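Local coordinates for protein cytochrome P450 monooxygenase (Rhodococcus sp. ECU0066, PDB 6KBH) that is a self-sufficient cytochrome P450 monooxygenase, joining heme, FMN and a [2Fe-2S] cluster in one chain and probably inserting oxygen into its substrates, at residues A[194-205]-A[232-243]. Residues are numbered along the deposited sequence; the frame is centred on the assembly and turned at random.
Sequences VPEEDMDTLREY and FWQFAGTVLDKM
Helix 199-204 and helix 232-242 run nearly antiparallel, their axes 10.2 Å apart at an angle of 160°, and the turn before the first helix reaches the C-terminal end of the second. At that end Lys242 grips two carboxylates. Lys242 NZ donates to the syn lone pair of Asp198 OD2 at 2.9 Å, and more weakly to Glu197 OE1 at 3.3 Å. The lysine starts with CG anti to the backbone N (chi1 174°) and bends at chi3 (-84°), bringing its ammonium to the two acids while CD runs alongside Pro195 CG. Asp198 also lies against Val239 CG2 through CB, and its carboxylate plane stands nearly perpendicular to the Phe235 ring. With an alanine at Asp198, Lys242 is likely to be left with only the weak Glu197 bond among these residues, its ammonium freer to swing. Next to the charges, Met243 CE packs on Pro195 CD at 3.6 Å, and Val194 CG2 meets Val239 CG1 at the same distance. Toward the other end, Phe235 is flanked by Leu202 and Tyr205: Leu202 CD2 lies over one face, offset toward the rim, and Tyr205 CE2 comes to the ring edge, 3.8 Å from CD2 of Phe235. Leu202 CD2 also touches Phe232 CE2 at 3.9 Å, and the CB atoms of Tyr205 and Phe232 close the row. This is helix-on-helix packing in the P450 part of the chain, away from the heme, FMN and [2Fe-2S] binding sites; Phe232 and Ala236 continue onto helix 269-281, Met243 onto helix 252-262, and Val194 onto helix 183-192.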
ATOM      1  N   VAL A 194     -13.416   9.488  21.696  1.00103.55           N
ATOM      2  CA  VAL A 194     -13.688  10.439  22.776  1.00107.35           C
ATOM      3  C   VAL A 194     -14.928  11.252  22.411  1.00106.33           C
ATOM      4  O   VAL A 194     -15.121  11.580  21.231  1.00104.68           O
ATOM      5  CB  VAL A 194     -12.450  11.331  23.042  1.00104.79           C
ATOM      6  CG1 VAL A 194     -11.975  12.052  21.777  1.00 97.33           C
ATOM      7  CG2 VAL A 194     -12.686  12.326  24.175  1.00 99.95           C
ATOM      8  N   PRO A 195     -15.809  11.564  23.368  1.00105.50           N
ATOM      9  CA  PRO A 195     -16.993  12.373  23.051  1.00102.55           C
ATOM     10  C   PRO A 195     -16.607  13.738  22.501  1.00104.45           C
ATOM     11  O   PRO A 195     -15.621  14.343  22.927  1.00106.38           O
ATOM     12  CB  PRO A 195     -17.702  12.506  24.405  1.00104.79           C
ATOM     13  CG  PRO A 195     -17.283  11.303  25.170  1.00100.02           C
ATOM     14  CD  PRO A 195     -15.859  11.043  24.749  1.00103.14           C
ATOM     15  N   GLU A 196     -17.411  14.225  21.553  1.00101.54           N
ATOM     16  CA  GLU A 196     -17.161  15.535  20.966  1.00100.69           C
ATOM     17  C   GLU A 196     -17.256  16.643  22.008  1.00108.31           C
ATOM     18  O   GLU A 196     -16.562  17.661  21.897  1.00109.48           O
ATOM     19  CB  GLU A 196     -18.142  15.790  19.823  1.00 91.46           C
ATOM     20  CG  GLU A 196     -18.314  14.591  18.898  1.00 97.07           C
ATOM     21  CD  GLU A 196     -18.995  14.951  17.596  1.00106.97           C
ATOM     22  OE1 GLU A 196     -19.161  16.160  17.334  1.00106.19           O
ATOM     23  OE2 GLU A 196     -19.364  14.027  16.838  1.00105.82           O
ATOM     24  N   GLU A 197     -18.120  16.472  23.011  1.00106.19           N
ATOM     25  CA  GLU A 197     -18.146  17.357  24.171  1.00107.16           C
ATOM     26  C   GLU A 197     -16.746  17.585  24.731  1.00111.07           C
ATOM     27  O   GLU A 197     -16.360  18.716  25.047  1.00119.43           O
ATOM     28  CB  GLU A 197     -19.054  16.760  25.248  1.00110.54           C
ATOM     29  CG  GLU A 197     -20.334  16.126  24.720  1.00117.13           C
ATOM     30  CD  GLU A 197     -20.729  14.876  25.491  1.00123.07           C
ATOM     31  OE1 GLU A 197     -20.440  14.798  26.706  1.00120.82           O
ATOM     32  OE2 GLU A 197     -21.318  13.962  24.880  1.00129.48           O
ATOM     33  N   ASP A 198     -15.967  16.513  24.838  1.00106.06           N
ATOM     34  CA  ASP A 198     -14.698  16.512  25.553  1.00110.79           C
ATOM     35  C   ASP A 198     -13.502  16.835  24.670  1.00105.36           C
ATOM     36  O   ASP A 198     -12.374  16.880  25.175  1.00 99.75           O
ATOM     37  CB  ASP A 198     -14.477  15.148  26.208  1.00109.25           C
ATOM     38  CG  ASP A 198     -15.457  14.879  27.329  1.00106.71           C
ATOM     39  OD1 ASP A 198     -15.468  15.651  28.310  1.00108.70           O
ATOM     40  OD2 ASP A 198     -16.220  13.896  27.226  1.00108.11           O
ATOM     41  N   MET A 199     -13.708  17.063  23.377  1.00102.67           N
ATOM     42  CA  MET A 199     -12.566  17.120  22.477  1.00103.53           C
ATOM     43  C   MET A 199     -11.852  18.461  22.557  1.00100.14           C
ATOM     44  O   MET A 199     -10.621  18.500  22.652  1.00103.95           O
ATOM     45  CB  MET A 199     -13.017  16.827  21.049  1.00 97.41           C
ATOM     46  CG  MET A 199     -13.547  15.410  20.863  1.00 98.99           C
ATOM     47  SD  MET A 199     -13.485  14.846  19.154  1.00104.32           S
ATOM     48  CE  MET A 199     -14.490  16.100  18.366  1.00 92.77           C
ATOM     49  N   ASP A 200     -12.605  19.565  22.582  1.00103.60           N
ATOM     50  CA  ASP A 200     -11.979  20.877  22.450  1.00104.04           C
ATOM     51  C   ASP A 200     -10.970  21.171  23.556  1.00 99.58           C
ATOM     52  O   ASP A 200     -10.027  21.933  23.325  1.00 97.99           O
ATOM     53  CB  ASP A 200     -13.027  21.981  22.398  1.00104.12           C
ATOM     54  CG  ASP A 200     -13.613  22.144  21.018  1.00108.30           C
ATOM     55  OD1 ASP A 200     -13.020  21.591  20.062  1.00108.53           O
ATOM     56  OD2 ASP A 200     -14.658  22.813  20.887  1.00110.46           O
ATOM     57  N   THR A 201     -11.122  20.606  24.760  1.00 97.18           N
ATOM     58  CA  THR A 201     -10.076  20.885  25.743  1.00110.29           C
ATOM     59  C   THR A 201      -8.867  19.992  25.507  1.00110.12           C
ATOM     60  O   THR A 201      -7.722  20.454  25.579  1.00109.81           O
ATOM     61  CB  THR A 201     -10.567  20.727  27.181  1.00102.89           C
ATOM     62  OG1 THR A 201     -11.667  21.608  27.395  1.00 97.16           O
ATOM     63  CG2 THR A 201      -9.437  21.152  28.159  1.00112.66           C
ATOM     64  N   LEU A 202      -9.100  18.708  25.215  1.00105.13           N
ATOM     65  CA  LEU A 202      -7.969  17.825  24.963  1.00101.99           C
ATOM     66  C   LEU A 202      -7.068  18.391  23.874  1.00 99.15           C
ATOM     67  O   LEU A 202      -5.848  18.189  23.912  1.00 95.95           O
ATOM     68  CB  LEU A 202      -8.437  16.419  24.581  1.00 90.08           C
ATOM     69  CG  LEU A 202      -9.128  15.574  25.655  1.00 95.94           C
ATOM     70  CD1 LEU A 202      -9.507  14.197  25.107  1.00 84.81           C
ATOM     71  CD2 LEU A 202      -8.257  15.445  26.892  1.00 84.10           C
ATOM     72  N   ARG A 203      -7.639  19.142  22.929  1.00 95.55           N
ATOM     73  CA  ARG A 203      -6.833  19.813  21.914  1.00101.61           C
ATOM     74  C   ARG A 203      -6.100  21.017  22.490  1.00107.46           C
ATOM     75  O   ARG A 203      -4.937  21.260  22.152  1.00105.75           O
ATOM     76  CB  ARG A 203      -7.712  20.251  20.751  1.00 91.33           C
ATOM     77  CG  ARG A 203      -8.807  19.281  20.418  1.00100.97           C
ATOM     78  CD  ARG A 203      -9.917  19.928  19.621  1.00110.65           C
ATOM     79  NE  ARG A 203      -9.492  20.197  18.254  1.00104.33           N
ATOM     80  CZ  ARG A 203      -8.943  21.336  17.849  1.00103.07           C
ATOM     81  NH1 ARG A 203      -8.766  22.337  18.705  1.00 97.19           N
ATOM     82  NH2 ARG A 203      -8.581  21.482  16.583  1.00 99.25           N
ATOM     83  N   GLU A 204      -6.778  21.802  23.335  1.00100.53           N
ATOM     84  CA  GLU A 204      -6.109  22.901  24.021  1.00105.81           C
ATOM     85  C   GLU A 204      -4.853  22.405  24.726  1.00109.12           C
ATOM     86  O   GLU A 204      -3.822  23.087  24.740  1.00116.39           O
ATOM     87  CB  GLU A 204      -7.079  23.550  25.014  1.00110.71           C
ATOM     88  CG  GLU A 204      -6.792  25.001  25.409  1.00114.61           C
ATOM     89  CD  GLU A 204      -5.691  25.145  26.450  1.00123.27           C
ATOM     90  OE1 GLU A 204      -6.015  25.041  27.650  1.00124.37           O
ATOM     91  OE2 GLU A 204      -4.513  25.363  26.083  1.00126.25           O
ATOM     92  N   TYR A 205      -4.915  21.198  25.286  1.00105.81           N
ATOM     93  CA  TYR A 205      -3.792  20.583  25.977  1.00102.87           C
ATOM     94  C   TYR A 205      -2.885  19.785  25.044  1.00100.89           C
ATOM     95  O   TYR A 205      -1.991  19.083  25.525  1.00103.05           O
ATOM     96  CB  TYR A 205      -4.298  19.672  27.101  1.00102.44           C
ATOM     97  CG  TYR A 205      -5.152  20.350  28.159  1.00106.12           C
ATOM     98  CD1 TYR A 205      -5.152  21.731  28.314  1.00109.43           C
ATOM     99  CD2 TYR A 205      -5.960  19.599  29.004  1.00106.22           C
ATOM    100  CE1 TYR A 205      -5.935  22.344  29.279  1.00107.77           C
ATOM    101  CE2 TYR A 205      -6.739  20.202  29.974  1.00108.05           C
ATOM    102  CZ  TYR A 205      -6.726  21.575  30.106  1.00102.11           C
ATOM    103  OH  TYR A 205      -7.509  22.178  31.068  1.00 92.39           O
ATOM    104  N   PHE A 232      -3.334  17.483  30.644  1.00100.33           N
ATOM    105  CA  PHE A 232      -3.974  16.535  29.748  1.00 97.92           C
ATOM    106  C   PHE A 232      -4.068  15.142  30.372  1.00 94.49           C
ATOM    107  O   PHE A 232      -5.005  14.392  30.066  1.00 87.21           O
ATOM    108  CB  PHE A 232      -3.206  16.526  28.423  1.00 95.00           C
ATOM    109  CG  PHE A 232      -3.540  15.382  27.525  1.00 95.60           C
ATOM    110  CD1 PHE A 232      -2.993  14.135  27.748  1.00 93.73           C
ATOM    111  CD2 PHE A 232      -4.393  15.552  26.448  1.00 97.82           C
ATOM    112  CE1 PHE A 232      -3.320  13.083  26.961  1.00 95.92           C
ATOM    113  CE2 PHE A 232      -4.707  14.484  25.632  1.00 95.75           C
ATOM    114  CZ  PHE A 232      -4.161  13.245  25.891  1.00 93.22           C
ATOM    115  N   TRP A 233      -3.138  14.784  31.266  1.00 88.06           N
ATOM    116  CA  TRP A 233      -3.137  13.432  31.822  1.00 88.38           C
ATOM    117  C   TRP A 233      -4.336  13.195  32.730  1.00 97.62           C
ATOM    118  O   TRP A 233      -4.959  12.128  32.678  1.00 89.77           O
ATOM    119  CB  TRP A 233      -1.842  13.185  32.583  1.00 89.99           C
ATOM    120  CG  TRP A 233      -1.842  11.932  33.402  1.00 87.82           C
ATOM    121  CD1 TRP A 233      -2.088  11.830  34.738  1.00 96.66           C
ATOM    122  CD2 TRP A 233      -1.563  10.604  32.943  1.00 87.41           C
ATOM    123  NE1 TRP A 233      -1.989  10.522  35.140  1.00 99.59           N
ATOM    124  CE2 TRP A 233      -1.665   9.748  34.057  1.00 89.05           C
ATOM    125  CE3 TRP A 233      -1.238  10.055  31.698  1.00 91.11           C
ATOM    126  CZ2 TRP A 233      -1.457   8.375  33.965  1.00 88.79           C
ATOM    127  CZ3 TRP A 233      -1.031   8.691  31.609  1.00 88.07           C
ATOM    128  CH2 TRP A 233      -1.142   7.866  32.736  1.00 87.39           C
ATOM    129  N   GLN A 234      -4.665  14.166  33.584  1.00102.51           N
ATOM    130  CA  GLN A 234      -5.755  13.959  34.529  1.00100.75           C
ATOM    131  C   GLN A 234      -7.120  14.262  33.931  1.00 91.31           C
ATOM    132  O   GLN A 234      -8.102  13.619  34.317  1.00 91.74           O
ATOM    133  CB  GLN A 234      -5.533  14.786  35.804  1.00 95.57           C
ATOM    134  CG  GLN A 234      -5.868  16.264  35.715  1.00102.55           C
ATOM    135  CD  GLN A 234      -5.785  16.948  37.072  1.00106.57           C
ATOM    136  OE1 GLN A 234      -5.533  16.299  38.089  1.00 96.53           O
ATOM    137  NE2 GLN A 234      -5.990  18.261  37.093  1.00 93.90           N
ATOM    138  N   PHE A 235      -7.215  15.205  32.992  1.00 87.08           N
ATOM    139  CA  PHE A 235      -8.472  15.359  32.269  1.00 95.38           C
ATOM    140  C   PHE A 235      -8.771  14.104  31.446  1.00 99.01           C
ATOM    141  O   PHE A 235      -9.893  13.572  31.480  1.00 94.97           O
ATOM    142  CB  PHE A 235      -8.428  16.626  31.409  1.00 93.82           C
ATOM    143  CG  PHE A 235      -9.733  16.946  30.720  1.00105.90           C
ATOM    144  CD1 PHE A 235     -10.835  16.113  30.858  1.00109.18           C
ATOM    145  CD2 PHE A 235      -9.851  18.095  29.929  1.00112.71           C
ATOM    146  CE1 PHE A 235     -12.013  16.399  30.218  1.00108.07           C
ATOM    147  CE2 PHE A 235     -11.030  18.403  29.295  1.00112.69           C
ATOM    148  CZ  PHE A 235     -12.120  17.532  29.437  1.00104.70           C
ATOM    149  N   ALA A 236      -7.771  13.574  30.746  1.00100.81           N
ATOM    150  CA  ALA A 236      -8.030  12.325  30.045  1.00 97.01           C
ATOM    151  C   ALA A 236      -8.375  11.202  31.016  1.00 97.79           C
ATOM    152  O   ALA A 236      -8.977  10.209  30.600  1.00103.49           O
ATOM    153  CB  ALA A 236      -6.839  11.936  29.171  1.00 85.41           C
ATOM    154  N   GLY A 237      -8.040  11.354  32.300  1.00 90.39           N
ATOM    155  CA  GLY A 237      -8.436  10.356  33.281  1.00 96.55           C
ATOM    156  C   GLY A 237      -9.934  10.333  33.521  1.00108.25           C
ATOM    157  O   GLY A 237     -10.536   9.262  33.647  1.00106.85           O
ATOM    158  N   THR A 238     -10.556  11.513  33.595  1.00108.84           N
ATOM    159  CA  THR A 238     -12.010  11.579  33.703  1.00101.78           C
ATOM    160  C   THR A 238     -12.676  11.068  32.435  1.00102.66           C
ATOM    161  O   THR A 238     -13.674  10.340  32.499  1.00108.45           O
ATOM    162  CB  THR A 238     -12.451  13.014  33.983  1.00103.20           C
ATOM    163  OG1 THR A 238     -12.470  13.754  32.755  1.00102.47           O
ATOM    164  CG2 THR A 238     -11.497  13.688  34.960  1.00103.01           C
ATOM    165  N   VAL A 239     -12.137  11.446  31.273  1.00100.06           N
ATOM    166  CA  VAL A 239     -12.716  11.023  30.002  1.00101.18           C
ATOM    167  C   VAL A 239     -12.761   9.505  29.913  1.00105.84           C
ATOM    168  O   VAL A 239     -13.766   8.925  29.483  1.00103.51           O
ATOM    169  CB  VAL A 239     -11.930  11.638  28.830  1.00 95.69           C
ATOM    170  CG1 VAL A 239     -12.434  11.091  27.516  1.00 91.86           C
ATOM    171  CG2 VAL A 239     -12.049  13.151  28.851  1.00100.58           C
ATOM    172  N   LEU A 240     -11.685   8.834  30.335  1.00104.39           N
ATOM    173  CA  LEU A 240     -11.677   7.373  30.324  1.00105.84           C
ATOM    174  C   LEU A 240     -12.705   6.806  31.295  1.00101.65           C
ATOM    175  O   LEU A 240     -13.362   5.803  30.993  1.00105.70           O
ATOM    176  CB  LEU A 240     -10.284   6.841  30.657  1.00 97.34           C
ATOM    177  CG  LEU A 240     -10.169   5.319  30.529  1.00 92.12           C
ATOM    178  CD1 LEU A 240     -10.502   4.879  29.110  1.00 92.23           C
ATOM    179  CD2 LEU A 240      -8.794   4.823  30.940  1.00 91.47           C
ATOM    180  N   ASP A 241     -12.851   7.423  32.471  1.00 99.08           N
ATOM    181  CA  ASP A 241     -13.867   6.974  33.416  1.00107.18           C
ATOM    182  C   ASP A 241     -15.270   7.187  32.861  1.00107.41           C
ATOM    183  O   ASP A 241     -16.171   6.375  33.102  1.00106.63           O
ATOM    184  CB  ASP A 241     -13.708   7.697  34.754  1.00106.86           C
ATOM    185  CG  ASP A 241     -12.549   7.164  35.576  1.00107.96           C
ATOM    186  OD1 ASP A 241     -12.012   6.089  35.231  1.00105.83           O
ATOM    187  OD2 ASP A 241     -12.181   7.820  36.574  1.00102.97           O
ATOM    188  N   LYS A 242     -15.477   8.275  32.114  1.00107.68           N
ATOM    189  CA  LYS A 242     -16.795   8.539  31.547  1.00101.75           C
ATOM    190  C   LYS A 242     -17.171   7.486  30.509  1.00106.66           C
ATOM    191  O   LYS A 242     -18.261   6.906  30.565  1.00118.20           O
ATOM    192  CB  LYS A 242     -16.836   9.939  30.934  1.00 99.95           C
ATOM    193  CG  LYS A 242     -18.128  10.225  30.190  1.00100.12           C
ATOM    194  CD  LYS A 242     -18.011  11.432  29.278  1.00 99.53           C
ATOM    195  CE  LYS A 242     -18.253  12.723  30.036  1.00106.44           C
ATOM    196  NZ  LYS A 242     -18.400  13.882  29.112  1.00105.52           N
ATOM    197  N   MET A 243     -16.283   7.229  29.548  1.00104.47           N
ATOM    198  CA  MET A 243     -16.519   6.210  28.534  1.00110.53           C
ATOM    199  C   MET A 243     -16.249   4.804  29.046  1.00113.54           C
ATOM    200  O   MET A 243     -16.391   3.845  28.279  1.00105.18           O
ATOM    201  CB  MET A 243     -15.656   6.477  27.297  1.00110.89           C
ATOM    202  CG  MET A 243     -14.161   6.536  27.582  1.00108.30           C
ATOM    203  SD  MET A 243     -13.137   6.702  26.102  1.00110.87           S
ATOM    204  CE  MET A 243     -13.584   8.345  25.569  1.00 92.94           C
TER